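Local coordinates for protein phenylacetaldehyde dehydrogenase (Burkholderia cenocepacia, PDB 4O5H) that probably oxidises phenylacetaldehyde to phenylacetate with NAD+ as cofactor, as a member of the aldehyde dehydrogenase family, at residues A[24-29]-A[220-225]. Sequence-based numbering, arbitrary orientation.
Sequences RAFLAK and LGELIQ
K29 NZ and E222 OE2 meet between the short N-terminal helix 21-28 and helix 215-227, and their salt bridge is the main link between the two segments. K29 NZ donates to E222 OE2 at 2.7 Å, meeting the oxygen on its syn side but 26° out of the carboxylate plane. The ammonium sits nearer OE2 than OE1: E222 OE1 is 3.7 Å from K29 NZ and is paired with R219, one turn back on the same helix. Both side chains are extended beyond CG and approach from opposite directions, and together they span the 13.3 Å between K29 CA and E222 CA. K29 is the first residue to leave helical geometry; its CG lies between the backbone N and the carbonyl carbon (chi1 80°), and the straight chain beyond it carries NZ to the carboxylate.

The more closely packed side of the contact is formed by F26, which is buried. Its ring presents an edge to the carboxylate, with CE1 3.9 Å from E222 OE2 in the ring plane, and the two flat groups are turned 71° apart. Around the ring stand E111 and I115 of helix 109-120 together with L215 and R219, while K31 makes a cation-pi contact with it. The K29 side is looser: this residue is exposed and E222 only partly buried, and the two segments together bury just 93 Å².

The N-terminal helix thus packs against helices 109-120 and 215-227 of the aldehyde dehydrogenase fold through F26, with the K29-E222 ion pair on the more exposed side. With K29 at one carboxylate oxygen and R219 at the other, E222 is probably held as the anion, its charge shared between two cations.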
loop_
_atom_site.group_PDB
_atom_site.type_symbol
_atom_site.label_atom_id
_atom_site.label_comp_id
_atom_site.label_asym_id
_atom_site.label_seq_id
_atom_site.Cartn_x
_atom_site.Cartn_y
_atom_site.Cartn_z
ATOM N N ARG A 24 -38.933 14.657 -0.050
ATOM C CA ARG A 24 -39.923 14.309 -1.065
ATOM C C ARG A 24 -39.539 14.890 -2.436
ATOM O O ARG A 24 -39.622 14.214 -3.454
ATOM C CB ARG A 24 -41.344 14.738 -0.637
ATOM C CG ARG A 24 -41.944 13.806 0.417
ATOM C CD ARG A 24 -43.441 14.075 0.641
ATOM N NE ARG A 24 -43.908 13.588 1.938
ATOM C CZ ARG A 24 -44.161 12.311 2.232
ATOM N NH1 ARG A 24 -44.011 11.352 1.320
ATOM N NH2 ARG A 24 -44.561 11.996 3.451
ATOM N N ALA A 25 -39.112 16.132 -2.459
ATOM C CA ALA A 25 -38.705 16.777 -3.713
ATOM C C ALA A 25 -37.512 16.073 -4.334
ATOM O O ALA A 25 -37.443 15.916 -5.545
ATOM C CB ALA A 25 -38.371 18.266 -3.487
ATOM N N PHE A 26 -36.542 15.698 -3.506
ATOM C CA PHE A 26 -35.387 15.015 -4.030
ATOM C C PHE A 26 -35.794 13.673 -4.629
ATOM O O PHE A 26 -35.351 13.324 -5.707
ATOM C CB PHE A 26 -34.341 14.803 -2.931
ATOM C CG PHE A 26 -33.139 14.019 -3.386
ATOM C CD1 PHE A 26 -32.140 14.604 -4.134
ATOM C CD2 PHE A 26 -33.017 12.702 -3.047
ATOM C CE1 PHE A 26 -31.036 13.880 -4.554
ATOM C CE2 PHE A 26 -31.909 11.964 -3.441
ATOM C CZ PHE A 26 -30.910 12.563 -4.184
ATOM N N LEU A 27 -36.647 12.937 -3.935
ATOM C CA LEU A 27 -37.108 11.659 -4.465
ATOM C C LEU A 27 -37.908 11.775 -5.758
ATOM O O LEU A 27 -37.782 10.942 -6.644
ATOM C CB LEU A 27 -37.941 10.909 -3.445
ATOM C CG LEU A 27 -37.189 10.453 -2.196
ATOM C CD1 LEU A 27 -38.183 9.853 -1.206
ATOM C CD2 LEU A 27 -36.101 9.469 -2.534
ATOM N N ALA A 28 -38.734 12.791 -5.855
ATOM C CA ALA A 28 -39.607 12.944 -7.021
ATOM C C ALA A 28 -38.854 13.337 -8.302
ATOM O O ALA A 28 -39.273 12.981 -9.361
ATOM C CB ALA A 28 -40.676 13.976 -6.738
ATOM N N LYS A 29 -37.762 14.072 -8.212
ATOM C CA LYS A 29 -37.170 14.621 -9.422
ATOM C C LYS A 29 -36.235 13.624 -10.125
ATOM O O LYS A 29 -35.654 12.747 -9.483
ATOM C CB LYS A 29 -36.410 15.903 -9.094
ATOM C CG LYS A 29 -35.038 15.637 -8.506
ATOM C CD LYS A 29 -34.409 16.871 -7.912
ATOM C CE LYS A 29 -33.006 16.527 -7.447
ATOM N NZ LYS A 29 -32.286 17.709 -6.952
ATOM N N LEU A 220 -25.094 14.478 -1.927
ATOM C CA LEU A 220 -23.810 15.018 -1.521
ATOM C C LEU A 220 -23.127 15.736 -2.694
ATOM O O LEU A 220 -22.581 16.786 -2.512
ATOM C CB LEU A 220 -22.886 13.924 -0.987
ATOM C CG LEU A 220 -21.474 14.363 -0.591
ATOM C CD1 LEU A 220 -21.476 15.307 0.600
ATOM C CD2 LEU A 220 -20.662 13.148 -0.276
ATOM N N GLY A 221 -23.256 15.206 -3.892
ATOM C CA GLY A 221 -22.820 15.919 -5.128
ATOM C C GLY A 221 -23.380 17.309 -5.275
ATOM O O GLY A 221 -22.660 18.233 -5.583
ATOM N N GLU A 222 -24.675 17.458 -4.998
ATOM C CA GLU A 222 -25.337 18.767 -4.995
ATOM C C GLU A 222 -24.685 19.696 -3.954
ATOM O O GLU A 222 -24.422 20.880 -4.248
ATOM C CB GLU A 222 -26.820 18.626 -4.710
ATOM C CG GLU A 222 -27.560 17.778 -5.765
ATOM C CD GLU A 222 -29.056 17.727 -5.539
ATOM O OE1 GLU A 222 -29.547 18.346 -4.584
ATOM O OE2 GLU A 222 -29.763 17.063 -6.332
ATOM N N LEU A 223 -24.411 19.169 -2.754
ATOM C CA LEU A 223 -23.832 19.986 -1.695
ATOM C C LEU A 223 -22.380 20.391 -2.059
ATOM O O LEU A 223 -21.929 21.487 -1.740
ATOM C CB LEU A 223 -23.898 19.242 -0.329
ATOM C CG LEU A 223 -25.317 18.872 0.157
ATOM C CD1 LEU A 223 -25.251 18.166 1.494
ATOM C CD2 LEU A 223 -26.214 20.086 0.281
ATOM N N ILE A 224 -21.662 19.491 -2.722
ATOM C CA ILE A 224 -20.300 19.753 -3.163
ATOM C C ILE A 224 -20.291 20.907 -4.173
ATOM O O ILE A 224 -19.472 21.848 -4.039
ATOM C CB ILE A 224 -19.653 18.486 -3.727
ATOM C CG1 ILE A 224 -19.296 17.528 -2.588
ATOM C CG2 ILE A 224 -18.417 18.801 -4.568
ATOM C CD1 ILE A 224 -18.893 16.131 -3.025
ATOM N N GLN A 225 -21.247 20.905 -5.113
ATOM C CA GLN A 225 -21.359 22.018 -6.037
ATOM C C GLN A 225 -21.716 23.265 -5.275
ATOM O O GLN A 225 -21.155 24.332 -5.526
ATOM C CB GLN A 225 -22.429 21.795 -7.112
ATOM C CG GLN A 225 -22.113 20.693 -8.057
ATOM C CD GLN A 225 -22.946 20.810 -9.342
ATOM O OE1 GLN A 225 -24.164 21.076 -9.305
ATOM N NE2 GLN A 225 -22.285 20.622 -10.474
#